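Long-range contact in Sam-dependent methyltransferases (Streptomyces davawensis, PDB 4D7K), which catalyses two successive S-adenosyl-methionine-dependent methylations of 8-amino-8-demethylriboflavin, the last steps in making the antibiotic roseoflavin: residues L38-A50 against E81-S95. Numbering follows the deposited sequence. Where two conformers were deposited one is given.
Sequences LPDLLADGPRTTA and EDSFELAPMGDLLRS
In the winged-helix-like dimerisation domain of this O-methyltransferase, Arg-47 and Phe-84 join the short edge strand 47-48 to strand 83-86, the middle strand of a small three-stranded antiparallel sheet; strands 76-79 and 83-86 form the wing hairpin. They form a hydrogen-bonded pair: Phe-84 N donates to Arg-47 O at 3.0 Å, and Arg-47 N reaches Phe-84 O at 3.3 Å. Next along, Thr-49 is gripped twice by Asp-82. Thr-49 N donates to Asp-82 O at 3.0 Å, while Thr-49 OG1 donates to Asp-82 OD1 at 2.8 Å, coming down from above the carboxylate, 55° out of its plane. Thr-49 OG1 lies beside its own backbone N (chi1 -57°), which also sets it at the edge of the Phe-84 ring, near CE1. Asp-82 OD2 has a second partner, Arg-64, in a salt bridge.

Past the strand pair, a water links the turn after helix 38-41 to strand 83-86, donating to Leu-42 O and accepting from Leu-86 N. Here Leu-42 CB packs on Leu-86 CG (4.0 Å), and Leu-86 CD2 lies 4.1 Å from Pro-39 CB. The Pro-39 ring packs against Gly-90 O and Arg-94 CG (3.7 Å) through CB, and against Leu-93 CB through CG. A second water donates to Asp-40 OD2 and Leu-93 O, and Ser-95 N bonds weakly to Asp-40 OD1 (3.4 Å). Leu-93 also packs on Leu-17 of the second subunit.

Direct bonds thus join strand 47-48 and the start of helix 49-56 to the wing hairpin, whereas helix 38-41 meets the turn near the dimer interface mainly through apolar packing and water.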
loop_
_atom_site.group_PDB
_atom_site.type_symbol
_atom_site.label_atom_id
_atom_site.label_comp_id
_atom_site.label_asym_id
_atom_site.label_seq_id
_atom_site.Cartn_x
_atom_site.Cartn_y
_atom_site.Cartn_z
ATOM N N LEU A 38 8.496 -15.521 10.275
ATOM C CA LEU A 38 8.803 -16.489 9.227
ATOM C C LEU A 38 10.195 -16.307 8.606
ATOM O O LEU A 38 10.864 -17.303 8.335
ATOM C CB LEU A 38 7.734 -16.437 8.134
ATOM C CG LEU A 38 6.376 -16.964 8.595
ATOM C CD1 LEU A 38 5.308 -16.756 7.538
ATOM C CD2 LEU A 38 6.483 -18.431 8.953
ATOM N N PRO A 39 10.643 -15.050 8.378
ATOM C CA PRO A 39 11.999 -14.952 7.823
ATOM C C PRO A 39 13.052 -15.523 8.757
ATOM O O PRO A 39 13.993 -16.171 8.302
ATOM C CB PRO A 39 12.204 -13.445 7.656
ATOM C CG PRO A 39 10.834 -12.875 7.580
ATOM C CD PRO A 39 10.017 -13.721 8.500
ATOM N N ASP A 40 12.883 -15.278 10.053
ATOM C CA ASP A 40 13.822 -15.750 11.058
ATOM C C ASP A 40 13.745 -17.273 11.210
ATOM O O ASP A 40 14.759 -17.943 11.433
ATOM C CB ASP A 40 13.548 -15.050 12.393
ATOM C CG ASP A 40 13.520 -13.530 12.259
ATOM O OD1 ASP A 40 14.590 -12.898 12.376
ATOM O OD2 ASP A 40 12.430 -12.965 12.027
ATOM N N LEU A 41 12.541 -17.819 11.076
ATOM C CA LEU A 41 12.349 -19.263 11.121
ATOM C C LEU A 41 12.979 -19.941 9.900
ATOM O O LEU A 41 13.320 -21.117 9.946
ATOM C CB LEU A 41 10.856 -19.609 11.203
ATOM C CG LEU A 41 10.130 -19.411 12.535
ATOM C CD1 LEU A 41 8.628 -19.522 12.335
ATOM C CD2 LEU A 41 10.609 -20.427 13.564
ATOM N N LEU A 42 13.130 -19.195 8.812
ATOM C CA LEU A 42 13.691 -19.750 7.584
ATOM C C LEU A 42 15.158 -19.358 7.399
ATOM O O LEU A 42 15.761 -19.642 6.362
ATOM C CB LEU A 42 12.869 -19.295 6.379
ATOM C CG LEU A 42 11.437 -19.824 6.258
ATOM C CD1 LEU A 42 10.644 -19.011 5.233
ATOM C CD2 LEU A 42 11.458 -21.289 5.867
ATOM N N ALA A 43 15.731 -18.720 8.416
ATOM C CA ALA A 43 17.081 -18.166 8.326
ATOM C C ALA A 43 18.159 -19.204 8.033
ATOM O O ALA A 43 19.217 -18.860 7.510
ATOM C CB ALA A 43 17.426 -17.428 9.614
ATOM N N ASP A 44 17.901 -20.463 8.373
ATOM C CA ASP A 44 18.928 -21.493 8.244
ATOM C C ASP A 44 18.615 -22.537 7.175
ATOM O O ASP A 44 19.323 -23.534 7.064
ATOM C CB ASP A 44 19.147 -22.192 9.590
ATOM C CG ASP A 44 19.810 -21.289 10.612
ATOM O OD1 ASP A 44 20.298 -20.206 10.225
ATOM O OD2 ASP A 44 19.855 -21.665 11.804
ATOM N N GLY A 45 17.562 -22.314 6.393
ATOM C CA GLY A 45 17.208 -23.241 5.332
ATOM C C GLY A 45 15.718 -23.509 5.228
ATOM O O GLY A 45 14.939 -23.003 6.028
ATOM N N PRO A 46 15.317 -24.328 4.246
ATOM C CA PRO A 46 13.898 -24.529 3.930
ATOM C C PRO A 46 13.152 -25.321 4.998
ATOM O O PRO A 46 13.740 -26.138 5.701
ATOM C CB PRO A 46 13.929 -25.323 2.612
ATOM C CG PRO A 46 15.383 -25.378 2.193
ATOM C CD PRO A 46 16.187 -25.193 3.434
ATOM N N ARG A 47 11.859 -25.056 5.114
ATOM C CA ARG A 47 10.987 -25.782 6.027
ATOM C C ARG A 47 9.675 -26.091 5.317
ATOM O O ARG A 47 9.264 -25.356 4.419
ATOM C CB ARG A 47 10.724 -24.972 7.301
ATOM C CG ARG A 47 11.972 -24.511 8.044
ATOM C CD ARG A 47 12.640 -25.660 8.774
ATOM N NE ARG A 47 11.750 -26.272 9.755
ATOM C CZ ARG A 47 11.983 -27.442 10.340
ATOM N NH1 ARG A 47 13.077 -28.129 10.042
ATOM N NH2 ARG A 47 11.122 -27.924 11.223
ATOM N N THR A 48 9.013 -27.163 5.720
ATOM C CA THR A 48 7.730 -27.486 5.128
ATOM C C THR A 48 6.625 -26.646 5.758
ATOM O O THR A 48 6.816 -26.036 6.812
ATOM C CB THR A 48 7.394 -28.960 5.299
ATOM O OG1 THR A 48 7.091 -29.206 6.673
ATOM C CG2 THR A 48 8.580 -29.825 4.877
ATOM N N THR A 49 5.468 -26.619 5.105
ATOM C CA THR A 49 4.299 -25.931 5.638
ATOM C C THR A 49 3.923 -26.471 7.014
ATOM O O THR A 49 3.665 -25.703 7.939
ATOM C CB THR A 49 3.092 -26.071 4.697
ATOM O OG1 THR A 49 3.437 -25.564 3.404
ATOM C CG2 THR A 49 1.905 -25.295 5.239
ATOM N N ALA A 50 3.898 -27.793 7.138
ATOM C CA ALA A 50 3.569 -28.451 8.397
ATOM C C ALA A 50 4.474 -27.990 9.535
ATOM O O ALA A 50 4.000 -27.715 10.637
ATOM C CB ALA A 50 3.654 -29.957 8.240
ATOM N N GLU A 81 8.321 -30.451 -2.268
ATOM C CA GLU A 81 7.773 -31.098 -1.074
ATOM C C GLU A 81 7.149 -30.081 -0.116
ATOM O O GLU A 81 7.434 -30.086 1.082
ATOM C CB GLU A 81 8.840 -31.931 -0.356
ATOM C CG GLU A 81 9.540 -32.933 -1.263
ATOM C CD GLU A 81 8.570 -33.706 -2.137
ATOM O OE1 GLU A 81 7.664 -34.366 -1.586
ATOM O OE2 GLU A 81 8.710 -33.648 -3.377
ATOM N N ASP A 82 6.293 -29.221 -0.666
ATOM C CA ASP A 82 5.497 -28.269 0.112
ATOM C C ASP A 82 6.351 -27.449 1.084
ATOM O O ASP A 82 6.065 -27.387 2.277
ATOM C CB ASP A 82 4.389 -29.016 0.865
ATOM C CG ASP A 82 3.311 -28.091 1.405
ATOM O OD1 ASP A 82 3.249 -26.924 0.962
ATOM O OD2 ASP A 82 2.522 -28.539 2.268
ATOM N N SER A 83 7.404 -26.824 0.564
ATOM C CA SER A 83 8.346 -26.095 1.404
ATOM C C SER A 83 8.553 -24.663 0.928
ATOM O O SER A 83 8.170 -24.305 -0.182
ATOM C CB SER A 83 9.695 -26.821 1.448
ATOM O OG SER A 83 9.574 -28.098 2.050
ATOM N N PHE A 84 9.161 -23.847 1.786
ATOM C CA PHE A 84 9.479 -22.475 1.427
ATOM C C PHE A 84 10.853 -22.101 1.948
ATOM O O PHE A 84 11.315 -22.646 2.947
ATOM C CB PHE A 84 8.416 -21.514 1.969
ATOM C CG PHE A 84 7.047 -21.755 1.399
ATOM C CD1 PHE A 84 6.189 -22.672 1.984
ATOM C CD2 PHE A 84 6.631 -21.082 0.265
ATOM C CE1 PHE A 84 4.938 -22.912 1.448
ATOM C CE2 PHE A 84 5.375 -21.311 -0.275
ATOM C CZ PHE A 84 4.527 -22.227 0.318
ATOM N N GLU A 85 11.516 -21.185 1.253
ATOM C CA GLU A 85 12.790 -20.664 1.719
ATOM C C GLU A 85 12.886 -19.184 1.383
ATOM O O GLU A 85 12.008 -18.636 0.723
ATOM C CB GLU A 85 13.962 -21.443 1.113
ATOM C CG GLU A 85 14.178 -21.256 -0.378
ATOM C CD GLU A 85 15.362 -22.069 -0.883
ATOM O OE1 GLU A 85 15.749 -23.029 -0.183
ATOM O OE2 GLU A 85 15.907 -21.754 -1.966
ATOM N N LEU A 86 13.953 -18.543 1.843
ATOM C CA LEU A 86 14.114 -17.101 1.696
ATOM C C LEU A 86 14.525 -16.660 0.296
ATOM O O LEU A 86 15.519 -17.135 -0.243
ATOM C CB LEU A 86 15.151 -16.592 2.698
ATOM C CG LEU A 86 14.711 -16.476 4.157
ATOM C CD1 LEU A 86 15.896 -16.102 5.028
ATOM C CD2 LEU A 86 13.590 -15.450 4.298
ATOM N N ALA A 87 13.760 -15.737 -0.278
ATOM C CA ALA A 87 14.215 -14.973 -1.439
ATOM C C ALA A 87 14.959 -13.744 -0.902
ATOM O O ALA A 87 14.837 -13.435 0.283
ATOM C CB ALA A 87 13.030 -14.573 -2.328
ATOM N N PRO A 88 15.737 -13.047 -1.752
ATOM C CA PRO A 88 16.494 -11.878 -1.270
ATOM C C PRO A 88 15.682 -10.834 -0.484
ATOM O O PRO A 88 16.179 -10.319 0.516
ATOM C CB PRO A 88 17.031 -11.265 -2.566
ATOM C CG PRO A 88 17.224 -12.446 -3.466
ATOM C CD PRO A 88 16.082 -13.382 -3.148
ATOM N N MET A 89 14.462 -10.528 -0.918
ATOM C CA MET A 89 13.672 -9.494 -0.256
ATOM C C MET A 89 13.222 -9.938 1.141
ATOM O O MET A 89 13.195 -9.138 2.079
ATOM C CB MET A 89 12.461 -9.121 -1.121
ATOM C CG MET A 89 11.844 -7.777 -0.786
ATOM S SD MET A 89 10.556 -7.259 -1.949
ATOM C CE MET A 89 9.240 -8.385 -1.499
ATOM N N GLY A 90 12.874 -11.213 1.282
ATOM C CA GLY A 90 12.498 -11.756 2.577
ATOM C C GLY A 90 13.659 -11.775 3.558
ATOM O O GLY A 90 13.472 -11.644 4.773
ATOM N N ASP A 91 14.864 -11.934 3.021
ATOM C CA ASP A 91 16.079 -11.949 3.828
ATOM C C ASP A 91 16.251 -10.633 4.592
ATOM O O ASP A 91 16.703 -10.624 5.737
ATOM C CB ASP A 91 17.299 -12.217 2.937
ATOM C CG ASP A 91 18.525 -12.643 3.731
ATOM O OD1 ASP A 91 18.382 -13.439 4.684
ATOM O OD2 ASP A 91 19.636 -12.180 3.402
ATOM N N LEU A 92 15.873 -9.525 3.961
ATOM C CA LEU A 92 15.997 -8.207 4.579
ATOM C C LEU A 92 14.948 -7.972 5.664
ATOM O O LEU A 92 14.992 -6.965 6.373
ATOM C CB LEU A 92 15.890 -7.109 3.521
ATOM C CG LEU A 92 16.958 -7.094 2.430
ATOM C CD1 LEU A 92 16.653 -6.011 1.399
ATOM C CD2 LEU A 92 18.340 -6.902 3.037
ATOM N N LEU A 93 14.000 -8.894 5.785
ATOM C CA LEU A 93 12.959 -8.769 6.790
ATOM C C LEU A 93 13.321 -9.570 8.038
ATOM O O LEU A 93 12.502 -9.727 8.942
ATOM C CB LEU A 93 11.604 -9.211 6.229
ATOM C CG LEU A 93 11.060 -8.340 5.091
ATOM C CD1 LEU A 93 9.700 -8.822 4.613
ATOM C CD2 LEU A 93 10.978 -6.888 5.519
ATOM N N ARG A 94 14.553 -10.070 8.086
ATOM C CA ARG A 94 15.079 -10.665 9.313
ATOM C C ARG A 94 15.586 -9.564 10.229
ATOM O O ARG A 94 16.217 -8.614 9.772
ATOM C CB ARG A 94 16.214 -11.654 9.029
ATOM C CG ARG A 94 15.817 -12.896 8.264
ATOM C CD ARG A 94 16.989 -13.870 8.152
ATOM N NE ARG A 94 18.181 -13.263 7.560
ATOM C CZ ARG A 94 19.306 -13.010 8.226
ATOM N NH1 ARG A 94 19.402 -13.309 9.517
ATOM N NH2 ARG A 94 20.338 -12.457 7.601
ATOM N N SER A 95 15.315 -9.701 11.520
ATOM C CA SER A 95 15.802 -8.747 12.506
ATOM C C SER A 95 17.328 -8.711 12.516
ATOM O O SER A 95 17.933 -7.648 12.665
ATOM C CB SER A 95 15.274 -9.108 13.896
ATOM O OG SER A 95 13.950 -9.616 13.822
HETATM O O HOH W 1 11.051 -11.233 10.717
HETATM O O HOH W 2 15.589 -19.938 3.666
#